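Long-range contacts in ectoine dioxygenase (Sphingopyxis alaskensis, PDB 4MHR), which catalyses the iron- and 2-oxoglutarate-dependent hydroxylation of L-ectoine to 5-hydroxyectoine, an osmolyte that protects cells under extreme osmotic stress: residues 49-54 with 188-194; 64-69 with 305-309; 68-73 with 109-113. One frame throughout, in Å; residues are numbered along the deposited sequence.

Contact 1 of 3, residues 49-54 with 188-194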
loop_
_atom_site.group_PDB
_atom_site.type_symbol
_atom_site.label_atom_id
_atom_site.label_comp_id
_atom_site.label_asym_id
_atom_site.label_seq_id
_atom_site.Cartn_x
_atom_site.Cartn_y
_atom_site.Cartn_z
ATOM N N PHE A 49 4.856 -13.384 5.796
ATOM C CA PHE A 49 4.390 -12.001 5.989
ATOM C C PHE A 49 4.992 -11.427 7.267
ATOM O O PHE A 49 5.517 -10.304 7.294
ATOM C CB PHE A 49 2.849 -11.857 6.066
ATOM C CG PHE A 49 2.386 -10.401 6.051
ATOM C CD1 PHE A 49 1.990 -9.754 7.227
ATOM C CD2 PHE A 49 2.425 -9.667 4.847
ATOM C CE1 PHE A 49 1.610 -8.402 7.182
ATOM C CE2 PHE A 49 2.041 -8.338 4.807
ATOM C CZ PHE A 49 1.625 -7.707 5.977
ATOM N N ASP A 50 4.953 -12.222 8.321
ATOM C CA ASP A 50 5.523 -11.830 9.611
ATOM C C ASP A 50 7.028 -11.564 9.508
ATOM O O ASP A 50 7.474 -10.565 9.957
ATOM C CB ASP A 50 5.247 -12.919 10.658
ATOM C CG ASP A 50 5.480 -12.432 12.034
ATOM O OD1 ASP A 50 4.517 -12.011 12.729
ATOM O OD2 ASP A 50 6.648 -12.446 12.385
ATOM N N ARG A 51 7.779 -12.442 8.849
ATOM C CA ARG A 51 9.239 -12.342 8.844
ATOM C C ARG A 51 9.686 -11.289 7.786
ATOM O O ARG A 51 10.551 -10.422 8.042
ATOM C CB ARG A 51 9.818 -13.732 8.545
ATOM C CG ARG A 51 11.290 -13.832 8.160
ATOM C CD ARG A 51 11.666 -15.289 7.702
ATOM N NE ARG A 51 11.047 -15.739 6.422
ATOM C CZ ARG A 51 10.105 -16.715 6.279
ATOM N NH1 ARG A 51 9.610 -17.422 7.295
ATOM N NH2 ARG A 51 9.626 -16.986 5.082
ATOM N N ASP A 52 9.087 -11.367 6.607
ATOM C CA ASP A 52 9.484 -10.452 5.534
ATOM C C ASP A 52 8.766 -9.150 5.446
ATOM O O ASP A 52 9.326 -8.229 4.839
ATOM C CB ASP A 52 9.403 -11.104 4.178
ATOM C CG ASP A 52 10.367 -12.320 4.045
ATOM O OD1 ASP A 52 11.306 -12.453 4.846
ATOM O OD2 ASP A 52 10.141 -13.122 3.155
ATOM N N GLY A 53 7.535 -9.079 5.970
ATOM C CA GLY A 53 6.694 -7.888 5.777
ATOM C C GLY A 53 5.908 -7.702 4.503
ATOM O O GLY A 53 5.284 -6.630 4.296
ATOM N N TYR A 54 6.003 -8.658 3.596
ATOM C CA TYR A 54 5.222 -8.651 2.352
ATOM C C TYR A 54 5.008 -10.150 1.910
ATOM O O TYR A 54 5.776 -10.993 2.284
ATOM C CB TYR A 54 5.995 -7.879 1.253
ATOM C CG TYR A 54 7.091 -8.677 0.636
ATOM C CD1 TYR A 54 8.326 -8.834 1.281
ATOM C CD2 TYR A 54 6.869 -9.388 -0.524
ATOM C CE1 TYR A 54 9.353 -9.610 0.728
ATOM C CE2 TYR A 54 7.893 -10.200 -1.072
ATOM C CZ TYR A 54 9.114 -10.305 -0.417
ATOM O OH TYR A 54 10.073 -11.109 -0.965
ATOM N N VAL A 188 11.361 -3.489 -2.046
ATOM C CA VAL A 188 11.198 -3.484 -0.602
ATOM C C VAL A 188 12.486 -3.939 0.014
ATOM O O VAL A 188 13.294 -4.663 -0.645
ATOM C CB VAL A 188 9.995 -4.340 -0.152
ATOM C CG1 VAL A 188 8.760 -3.897 -0.880
ATOM C CG2 VAL A 188 10.221 -5.850 -0.369
ATOM N N ILE A 189 12.708 -3.510 1.257
ATOM C CA ILE A 189 13.775 -4.080 2.092
ATOM C C ILE A 189 13.134 -5.082 3.083
ATOM O O ILE A 189 12.505 -4.674 4.106
ATOM C CB ILE A 189 14.519 -2.959 2.826
ATOM C CG1 ILE A 189 15.194 -2.018 1.797
ATOM C CG2 ILE A 189 15.563 -3.533 3.774
ATOM C CD1 ILE A 189 15.886 -0.829 2.454
ATOM N N PRO A 190 13.275 -6.408 2.808
ATOM C CA PRO A 190 12.511 -7.365 3.619
ATOM C C PRO A 190 12.972 -7.403 5.093
ATOM O O PRO A 190 14.151 -7.295 5.376
ATOM C CB PRO A 190 12.739 -8.737 2.938
ATOM C CG PRO A 190 13.624 -8.485 1.767
ATOM C CD PRO A 190 14.076 -7.054 1.749
ATOM N N GLY A 191 12.026 -7.483 6.019
ATOM C CA GLY A 191 12.349 -7.399 7.437
ATOM C C GLY A 191 12.487 -5.997 7.987
ATOM O O GLY A 191 12.518 -5.821 9.168
ATOM N N SER A 192 12.440 -4.997 7.142
ATOM C CA SER A 192 12.564 -3.623 7.569
ATOM C C SER A 192 11.383 -3.111 8.350
ATOM O O SER A 192 11.469 -2.165 9.135
ATOM C CB SER A 192 12.767 -2.746 6.331
ATOM O OG SER A 192 11.657 -2.648 5.438
ATOM N N HIS A 193 10.274 -3.761 8.173
ATOM C CA HIS A 193 9.081 -3.452 8.970
ATOM C C HIS A 193 9.160 -3.631 10.496
ATOM O O HIS A 193 8.309 -3.063 11.246
ATOM C CB HIS A 193 7.882 -4.224 8.399
ATOM C CG HIS A 193 7.982 -5.685 8.595
ATOM N ND1 HIS A 193 9.047 -6.434 8.111
ATOM C CD2 HIS A 193 7.144 -6.565 9.232
ATOM C CE1 HIS A 193 8.890 -7.701 8.460
ATOM N NE2 HIS A 193 7.746 -7.819 9.140
ATOM N N ARG A 194 10.174 -4.346 10.956
ATOM C CA ARG A 194 10.369 -4.552 12.351
ATOM C C ARG A 194 11.225 -3.480 12.978
ATOM O O ARG A 194 11.498 -3.576 14.177
ATOM C CB ARG A 194 11.055 -5.901 12.622
ATOM C CG ARG A 194 10.082 -7.061 12.608
ATOM C CD ARG A 194 10.713 -8.337 13.189
ATOM N NE ARG A 194 9.805 -9.434 12.872
ATOM C CZ ARG A 194 8.754 -9.711 13.613
ATOM N NH1 ARG A 194 8.475 -8.998 14.693
ATOM N NH2 ARG A 194 7.977 -10.669 13.280
HETATM O O HOH W 1 11.375 -9.883 10.517
#

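Contact 2 of 3, residues 64-69 with 305-309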
loop_
_atom_site.group_PDB
_atom_site.type_symbol
_atom_site.label_atom_id
_atom_site.label_comp_id
_atom_site.label_asym_id
_atom_site.label_seq_id
_atom_site.Cartn_x
_atom_site.Cartn_y
_atom_site.Cartn_z
ATOM N N ASP A 64 -10.676 -13.198 -17.166
ATOM C CA ASP A 64 -11.815 -12.283 -17.429
ATOM C C ASP A 64 -11.866 -11.177 -16.360
ATOM O O ASP A 64 -12.039 -10.028 -16.664
ATOM C CB ASP A 64 -13.151 -13.062 -17.412
ATOM C CG ASP A 64 -13.373 -13.926 -18.684
ATOM O OD1 ASP A 64 -12.684 -13.737 -19.696
ATOM O OD2 ASP A 64 -14.239 -14.819 -18.650
ATOM N N GLU A 65 -11.711 -11.551 -15.097
ATOM C CA GLU A 65 -11.660 -10.528 -13.970
ATOM C C GLU A 65 -10.562 -9.500 -14.132
ATOM O O GLU A 65 -10.817 -8.290 -13.996
ATOM C CB GLU A 65 -11.519 -11.237 -12.624
ATOM C CG GLU A 65 -12.853 -11.795 -12.143
ATOM C CD GLU A 65 -12.735 -12.602 -10.877
ATOM O OE1 GLU A 65 -11.774 -13.363 -10.767
ATOM O OE2 GLU A 65 -13.614 -12.494 -10.014
ATOM N N VAL A 66 -9.371 -9.970 -14.488
ATOM C CA VAL A 66 -8.203 -9.084 -14.749
ATOM C C VAL A 66 -8.477 -8.124 -15.894
ATOM O O VAL A 66 -8.232 -6.931 -15.771
ATOM C CB VAL A 66 -6.888 -9.898 -14.979
ATOM C CG1 VAL A 66 -5.719 -9.021 -15.443
ATOM C CG2 VAL A 66 -6.484 -10.646 -13.733
ATOM N N ALA A 67 -8.945 -8.647 -17.035
ATOM C CA ALA A 67 -9.249 -7.794 -18.219
ATOM C C ALA A 67 -10.302 -6.738 -17.848
ATOM O O ALA A 67 -10.206 -5.555 -18.181
ATOM C CB ALA A 67 -9.710 -8.667 -19.404
ATOM N N PHE A 68 -11.263 -7.137 -17.040
ATOM C CA PHE A 68 -12.275 -6.213 -16.570
ATOM C C PHE A 68 -11.753 -5.126 -15.663
ATOM O O PHE A 68 -12.184 -3.971 -15.749
ATOM C CB PHE A 68 -13.294 -7.029 -15.787
ATOM C CG PHE A 68 -14.416 -6.225 -15.174
ATOM C CD1 PHE A 68 -15.375 -5.605 -15.981
ATOM C CD2 PHE A 68 -14.635 -6.246 -13.799
ATOM C CE1 PHE A 68 -16.469 -4.937 -15.422
ATOM C CE2 PHE A 68 -15.744 -5.596 -13.230
ATOM C CZ PHE A 68 -16.651 -4.935 -14.048
ATOM N N LEU A 69 -10.868 -5.480 -14.731
ATOM C CA LEU A 69 -10.212 -4.446 -13.907
ATOM C C LEU A 69 -9.358 -3.535 -14.790
ATOM O O LEU A 69 -9.309 -2.336 -14.562
ATOM C CB LEU A 69 -9.325 -5.078 -12.822
ATOM C CG LEU A 69 -10.030 -5.945 -11.753
ATOM C CD1 LEU A 69 -8.942 -6.592 -10.902
ATOM C CD2 LEU A 69 -10.951 -5.068 -10.920
ATOM N N ARG A 305 -18.427 -11.868 -1.806
ATOM C CA ARG A 305 -17.914 -13.133 -2.299
ATOM C C ARG A 305 -18.460 -13.294 -3.733
ATOM O O ARG A 305 -19.466 -12.691 -4.079
ATOM C CB ARG A 305 -18.306 -14.250 -1.334
ATOM C CG ARG A 305 -17.631 -14.107 0.025
ATOM C CD ARG A 305 -18.258 -14.849 1.218
ATOM N NE ARG A 305 -17.800 -14.267 2.496
ATOM C CZ ARG A 305 -16.565 -14.396 3.013
ATOM N NH1 ARG A 305 -15.649 -15.114 2.391
ATOM N NH2 ARG A 305 -16.246 -13.808 4.174
ATOM N N GLY A 306 -17.717 -13.986 -4.589
ATOM C CA GLY A 306 -18.081 -14.211 -5.965
ATOM C C GLY A 306 -17.206 -13.479 -6.965
ATOM O O GLY A 306 -16.412 -12.604 -6.585
ATOM N N PRO A 307 -17.375 -13.807 -8.266
ATOM C CA PRO A 307 -16.534 -13.219 -9.306
ATOM C C PRO A 307 -16.828 -11.742 -9.432
ATOM O O PRO A 307 -17.888 -11.274 -8.991
ATOM C CB PRO A 307 -16.931 -13.984 -10.577
ATOM C CG PRO A 307 -17.927 -15.036 -10.144
ATOM C CD PRO A 307 -18.501 -14.555 -8.852
ATOM N N LEU A 308 -15.862 -10.997 -9.943
ATOM C CA LEU A 308 -16.063 -9.580 -10.168
ATOM C C LEU A 308 -16.930 -9.378 -11.414
ATOM O O LEU A 308 -17.430 -8.312 -11.625
ATOM C CB LEU A 308 -14.733 -8.871 -10.389
ATOM C CG LEU A 308 -13.740 -8.928 -9.253
ATOM C CD1 LEU A 308 -12.490 -8.211 -9.690
ATOM C CD2 LEU A 308 -14.361 -8.264 -8.036
ATOM N N VAL A 309 -17.054 -10.386 -12.260
ATOM C CA VAL A 309 -17.837 -10.246 -13.485
ATOM C C VAL A 309 -18.107 -11.633 -14.076
ATOM O O VAL A 309 -17.364 -12.586 -13.790
ATOM C CB VAL A 309 -17.087 -9.371 -14.515
ATOM C CG1 VAL A 309 -15.847 -10.100 -15.055
ATOM C CG2 VAL A 309 -18.026 -8.913 -15.640
#

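Contact 3 of 3, residues 68-73 with 109-113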
loop_
_atom_site.group_PDB
_atom_site.type_symbol
_atom_site.label_atom_id
_atom_site.label_comp_id
_atom_site.label_asym_id
_atom_site.label_seq_id
_atom_site.Cartn_x
_atom_site.Cartn_y
_atom_site.Cartn_z
ATOM N N PHE A 68 -11.263 -7.137 -17.040
ATOM C CA PHE A 68 -12.275 -6.213 -16.570
ATOM C C PHE A 68 -11.753 -5.126 -15.663
ATOM O O PHE A 68 -12.184 -3.971 -15.749
ATOM C CB PHE A 68 -13.294 -7.029 -15.787
ATOM C CG PHE A 68 -14.416 -6.225 -15.174
ATOM C CD1 PHE A 68 -15.375 -5.605 -15.981
ATOM C CD2 PHE A 68 -14.635 -6.246 -13.799
ATOM C CE1 PHE A 68 -16.469 -4.937 -15.422
ATOM C CE2 PHE A 68 -15.744 -5.596 -13.230
ATOM C CZ PHE A 68 -16.651 -4.935 -14.048
ATOM N N LEU A 69 -10.868 -5.480 -14.731
ATOM C CA LEU A 69 -10.212 -4.446 -13.907
ATOM C C LEU A 69 -9.358 -3.535 -14.790
ATOM O O LEU A 69 -9.309 -2.336 -14.562
ATOM C CB LEU A 69 -9.325 -5.078 -12.822
ATOM C CG LEU A 69 -10.030 -5.945 -11.753
ATOM C CD1 LEU A 69 -8.942 -6.592 -10.902
ATOM C CD2 LEU A 69 -10.951 -5.068 -10.920
ATOM N N GLN A 70 -8.634 -4.099 -15.759
ATOM C CA GLN A 70 -7.810 -3.263 -16.672
ATOM C C GLN A 70 -8.659 -2.208 -17.445
ATOM O O GLN A 70 -8.315 -1.038 -17.511
ATOM C CB GLN A 70 -7.029 -4.114 -17.635
ATOM C CG GLN A 70 -5.920 -4.903 -16.950
ATOM C CD GLN A 70 -5.236 -5.859 -17.884
ATOM O OE1 GLN A 70 -5.888 -6.629 -18.567
ATOM N NE2 GLN A 70 -3.926 -5.846 -17.896
ATOM N N LYS A 71 -9.782 -2.657 -17.981
ATOM C CA LYS A 71 -10.750 -1.798 -18.714
ATOM C C LYS A 71 -11.309 -0.712 -17.829
ATOM O O LYS A 71 -11.220 0.475 -18.196
ATOM C CB LYS A 71 -11.903 -2.650 -19.282
ATOM C CG LYS A 71 -12.849 -1.909 -20.249
ATOM C CD LYS A 71 -14.345 -2.054 -19.874
ATOM C CE LYS A 71 -14.647 -1.427 -18.499
ATOM N NZ LYS A 71 -16.074 -1.383 -18.066
ATOM N N ALA A 72 -11.780 -1.065 -16.616
ATOM C CA ALA A 72 -12.231 -0.060 -15.692
ATOM C C ALA A 72 -11.157 0.953 -15.385
ATOM O O ALA A 72 -11.435 2.173 -15.400
ATOM C CB ALA A 72 -12.804 -0.633 -14.402
ATOM N N ALA A 73 -9.928 0.494 -15.097
ATOM C CA ALA A 73 -8.882 1.438 -14.742
ATOM C C ALA A 73 -8.592 2.331 -15.954
ATOM O O ALA A 73 -8.362 3.508 -15.789
ATOM C CB ALA A 73 -7.573 0.737 -14.312
ATOM N N VAL A 109 -16.508 -0.523 -9.537
ATOM C CA VAL A 109 -15.613 -1.663 -9.743
ATOM C C VAL A 109 -14.512 -1.725 -8.650
ATOM O O VAL A 109 -14.267 -2.793 -8.087
ATOM C CB VAL A 109 -14.946 -1.550 -11.118
ATOM C CG1 VAL A 109 -13.887 -2.618 -11.322
ATOM C CG2 VAL A 109 -15.985 -1.627 -12.252
ATOM N N MET A 110 -13.850 -0.585 -8.388
ATOM C CA MET A 110 -12.786 -0.506 -7.367
ATOM C C MET A 110 -13.317 -0.636 -5.959
ATOM O O MET A 110 -12.650 -1.252 -5.120
ATOM C CB MET A 110 -11.926 0.727 -7.509
ATOM C CG MET A 110 -11.298 0.845 -8.876
ATOM S SD MET A 110 -10.309 -0.589 -9.411
ATOM C CE MET A 110 -9.943 -0.209 -11.109
ATOM N N ALA A 111 -14.549 -0.178 -5.708
ATOM C CA ALA A 111 -15.217 -0.497 -4.416
ATOM C C ALA A 111 -15.410 -1.996 -4.256
ATOM O O ALA A 111 -15.159 -2.574 -3.181
ATOM C CB ALA A 111 -16.582 0.206 -4.271
ATOM N N ARG A 112 -15.866 -2.635 -5.328
ATOM C CA ARG A 112 -16.112 -4.055 -5.321
ATOM C C ARG A 112 -14.794 -4.856 -5.217
ATOM O O ARG A 112 -14.766 -5.883 -4.555
ATOM C CB ARG A 112 -16.866 -4.459 -6.589
ATOM C CG ARG A 112 -17.280 -5.916 -6.700
ATOM C CD ARG A 112 -18.002 -6.496 -5.467
ATOM N NE ARG A 112 -18.196 -7.937 -5.701
ATOM C CZ ARG A 112 -17.271 -8.879 -5.534
ATOM N NH1 ARG A 112 -16.027 -8.569 -5.094
ATOM N NH2 ARG A 112 -17.558 -10.145 -5.795
ATOM N N LEU A 113 -13.749 -4.428 -5.930
ATOM C CA LEU A 113 -12.405 -5.023 -5.737
ATOM C C LEU A 113 -11.993 -4.944 -4.248
ATOM O O LEU A 113 -11.644 -5.950 -3.643
ATOM C CB LEU A 113 -11.383 -4.372 -6.650
ATOM C CG LEU A 113 -9.927 -4.799 -6.484
ATOM C CD1 LEU A 113 -9.762 -6.239 -6.889
ATOM C CD2 LEU A 113 -9.058 -3.931 -7.339
#

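Contact 1 of 3, residues 49-54 with 188-194
The C-terminal end of helix 43-52 meets a type II beta turn, Ile189 to Ser192, that follows strand 187-188 of the cupin fold; the backbones come closest at Asp52 and Gly191, with CA atoms 4.6 Å apart. Gly191 N donates to Asp52 O (3.0 Å), so the turn takes up a carbonyl at the helix end. Gly53 leaves the helix with positive phi, and its CA lies 3.4 Å from the centroid of the His193 ring, over the face, a CH-pi contact with no space for a CB. From the edge of that ring His193 NE2 donates to Asp50 O (2.9 Å). Arg194 forms a salt bridge with Asp50, though the model sets these groups too close to judge its length. Val188, whose side chain is about 4 Å from that of the iron ligand His253, places CG2 over the Tyr54 ring, while Pro190 CB lies at the ring edge. One water joins the segments, donating to Arg51 O (2.7 Å) and accepting from Arg194 NE (2.9 Å).

Contact 2 of 3, residues 64-69 with 305-309
Leu308 is the main bump of the irregular C-terminal segment 305-309, and it enters a hollow on helix 63-78 lined by Glu65, Phe68 and Leu69. Its CD1 tip sits 3.7 Å from Leu69 CD2, and its CB lies 4.3 Å from Phe68 CD2. Val309 settles over the face of the Phe68 ring, with its CB 4.1 Å from the ring centroid in a CH-pi contact, and its CG1 reaches back to within 4.1 Å of Asp64 O. Glu65 extends past this apolar patch to the chain at Pro307 and Leu308: Glu65 OE2 lies 3.1 Å from Pro307 CA and accepts a hydrogen bond from Leu308 N at 2.7 Å. Arg112 and Arg118 flank Leu308 from the neighbouring helices 108-115 and 117-127, so the tail packs against the helical layer beside the cupin core. The buried carboxylate of Glu65 also forms a salt bridge with Arg118, which implies that one oxygen, Glu65 OE2, serves both the charge of Arg118 and the backbone NH of Leu308.

Contact 3 of 3, residues 68-73 with 109-113
Val109, Leu69 and Met110 account for most of the surface buried where helix 63-78 meets helix 108-115. Val109 points its CA-to-CB bond at the partner helix, and both its methyls lie among Phe68, Leu69 and Ala72: Val109 CG1 is 3.8 Å from Leu69 CD2 and also 3.8 Å from Ala72 CB, and Val109 CG2 is 3.8 Å from Phe68 CZ. The valine thus sits among three residues of one helical face, and it belongs to the closest backbone pair, Ala72 and Val109, whose CA atoms are 7.0 Å apart. Ala72 in turn points its CA-to-CB bond at the other segment. Leu69 leaves its helix sideways but bends its end inward, so that besides meeting Val109 it brings CD1 to 4.1 Å from Leu113 CD1, one turn further along the second helix. The axes of the two short segments run at 137° to each other, about midway between perpendicular and antiparallel (signed crossing angle -137°), with a closest approach of 11.0 Å, and no hydrogen bond links them. Both helices lie in the PhyH-family region of this cupin-fold enzyme and stand away from the iron and substrate sites; Leu69 also touches Leu176, just after strand 169-175 of the large sheet. Met110 works on the deeper side. Its chi1 and chi2, both m, bend the side chain, and chi3 t then carries CE to the partner helix, 4.1 Å from Leu69 O and 4.4 Å from Ala72 CB. At Ala73 the same Met110 CE rests 4.1 Å from Ala73 CB and 4.0 Å from Ala73 N.

How the contacts relate
From the N terminus, helix 43-52 comes first, and contact 1 closes a long loop by joining its end to the turn after strand 187-188, next to the iron site. Helix 63-78 follows and opens two further loops. Contact 3 closes the short one, to helix 108-115, wholly within the span of contact 1. Contact 2 closes the long one at the C-terminal tail, so its segments alternate with those of contact 1. Contacts 2 and 3 share Phe68 and Leu69, have centres 8 Å apart, and are further joined by a probable hydrogen bond from Arg112 NH2 to Gly306 O (2.8 Å). Contact 1 stands apart, its centre about 30 Å from that of contact 2 and 28 Å from that of contact 3.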